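Local coordinates for mnemiopsin 1 (Mnemiopsis leidyi, PDB 5VP3), which is a calcium-regulated photoprotein of the EF-hand type from a comb jelly, probably emitting light when calcium ions bind, at residues E26-H29 against P30-E34. Residues are numbered along the deposited sequence; the frame is centred on the assembly and turned at random.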
loop_
_atom_site.group_PDB
_atom_site.type_symbol
_atom_site.label_atom_id
_atom_site.label_comp_id
_atom_site.label_asym_id
_atom_site.label_seq_id
_atom_site.Cartn_x
_atom_site.Cartn_y
_atom_site.Cartn_z
ATOM N N GLU A 26 -1.845 4.934 -21.934
ATOM C CA GLU A 26 -0.930 5.969 -22.419
ATOM C C GLU A 26 -0.619 6.999 -21.356
ATOM O O GLU A 26 0.377 7.713 -21.477
ATOM C CB GLU A 26 -1.516 6.694 -23.640
ATOM C CG GLU A 26 -1.723 5.803 -24.866
ATOM C CD GLU A 26 -0.416 5.172 -25.368
ATOM O OE1 GLU A 26 0.657 5.835 -25.250
ATOM O OE2 GLU A 26 -0.475 4.008 -25.849
ATOM N N ASP A 27 -1.456 7.111 -20.330
ATOM C CA ASP A 27 -1.232 8.103 -19.294
ATOM C C ASP A 27 -0.142 7.704 -18.316
ATOM O O ASP A 27 0.323 8.558 -17.555
ATOM C CB ASP A 27 -2.544 8.347 -18.535
ATOM C CG ASP A 27 -3.515 9.240 -19.314
ATOM O OD1 ASP A 27 -3.100 10.347 -19.704
ATOM O OD2 ASP A 27 -4.677 8.836 -19.545
ATOM N N VAL A 28 0.252 6.436 -18.276
ATOM C CA VAL A 28 1.166 5.958 -17.246
ATOM C C VAL A 28 2.595 6.148 -17.742
ATOM O O VAL A 28 2.952 5.675 -18.829
ATOM C CB VAL A 28 0.879 4.483 -16.900
ATOM C CG1 VAL A 28 1.624 4.078 -15.658
ATOM C CG2 VAL A 28 -0.609 4.230 -16.715
ATOM N N HIS A 29 3.417 6.835 -16.938
ATOM C CA HIS A 29 4.796 7.149 -17.299
ATOM C C HIS A 29 5.704 5.926 -17.139
ATOM O O HIS A 29 5.445 5.042 -16.313
ATOM C CB HIS A 29 5.342 8.284 -16.431
ATOM C CG HIS A 29 4.729 9.623 -16.708
ATOM N ND1 HIS A 29 5.266 10.795 -16.216
ATOM C CD2 HIS A 29 3.627 9.978 -17.417
ATOM C CE1 HIS A 29 4.523 11.813 -16.612
ATOM N NE2 HIS A 29 3.522 11.345 -17.341
ATOM N N PRO A 30 6.810 5.890 -17.873
ATOM C CA PRO A 30 7.655 4.686 -17.863
ATOM C C PRO A 30 8.183 4.337 -16.489
ATOM O O PRO A 30 8.218 3.160 -16.123
ATOM C CB PRO A 30 8.784 5.055 -18.839
ATOM C CG PRO A 30 8.740 6.570 -18.921
ATOM C CD PRO A 30 7.306 6.911 -18.806
ATOM N N LYS A 31 8.575 5.333 -15.702
ATOM C CA LYS A 31 9.026 5.056 -14.349
ATOM C C LYS A 31 7.964 4.289 -13.570
ATOM O O LYS A 31 8.275 3.357 -12.820
ATOM C CB LYS A 31 9.364 6.366 -13.628
ATOM C CG LYS A 31 10.706 6.974 -13.966
ATOM C CD LYS A 31 11.878 6.271 -13.251
ATOM C CE LYS A 31 12.849 7.289 -12.587
ATOM N NZ LYS A 31 13.315 8.405 -13.488
ATOM N N MET A 32 6.699 4.657 -13.749
ATOM C CA MET A 32 5.641 4.046 -12.958
ATOM C C MET A 32 5.355 2.647 -13.467
ATOM O O MET A 32 5.137 1.728 -12.670
ATOM C CB MET A 32 4.377 4.929 -13.002
ATOM C CG MET A 32 3.210 4.390 -12.161
ATOM S SD MET A 32 3.672 4.246 -10.429
ATOM C CE MET A 32 3.447 5.943 -9.904
ATOM N N LEU A 33 5.348 2.463 -14.793
ATOM C CA LEU A 33 5.277 1.111 -15.335
ATOM C C LEU A 33 6.379 0.263 -14.743
ATOM O O LEU A 33 6.130 -0.841 -14.263
ATOM C CB LEU A 33 5.379 1.113 -16.861
ATOM C CG LEU A 33 4.173 1.798 -17.532
ATOM C CD1 LEU A 33 4.384 1.965 -19.024
ATOM C CD2 LEU A 33 2.918 1.013 -17.304
ATOM N N GLU A 34 7.611 0.780 -14.745
ATOM C CA GLU A 34 8.740 -0.015 -14.268
ATOM C C GLU A 34 8.536 -0.413 -12.814
ATOM O O GLU A 34 8.641 -1.595 -12.452
ATOM C CB GLU A 34 10.053 0.767 -14.456
ATOM C CG GLU A 34 11.266 0.042 -13.872
ATOM C CD GLU A 34 12.561 0.775 -14.045
ATOM O OE1 GLU A 34 12.528 1.983 -14.362
ATOM O OE2 GLU A 34 13.622 0.115 -13.863
#
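Val28 lays its CG1 methyl over the side chains of Met32 and Leu33, four and five residues further along the chain. Its CG1 lies 3.7 Å from Leu33 CD2 and 3.9 Å from Met32 CG, so a single branch serves both partners. That branch is turned to them because it stands opposite the backbone N across the CA-CB bond (chi1 -169°), which leaves CG2 beside that N. Val28 meets the Met32 side chain at about a right angle and runs obliquely to that of Leu33. Leu33 CD2 also nears Val28 CB, while its other methyl, CD1, is 4.0 Å from Val28 O. Met32 touches with CB and CG, then bends at chi2 and chi3 so that its end leads away; the side chain also touches Pro193. The contact is a helix start: His29 occupies the N-cap position and Pro30 opens helix 30-43, which leads into the EF-hand loop where Asp44, Asp46, Asp48, Lys50 and Glu55 surround a cadmium ion. Proline suits this first turn, where its missing N-H costs no helical bond. Two backbone donors converge on His29 O: Leu33 N makes a nearly straight bond of 3.0 Å (N-H...O 169°), aimed almost down the carbonyl axis, whereas Met32 N, at 2.9 Å, is bent to 126° and weak. The next bond of the helix runs from Glu34 N to Pro30 O at 2.8 Å. The His29 ring leads away from the helix. Val28 and Leu33 both rest on Val102 of helix 101-117, and Val28 also meets Arg106 and Phe23. An alanine in place of Leu33 would probably open a gap beside Val28 CG1 and deprive Val102 of an apolar neighbour.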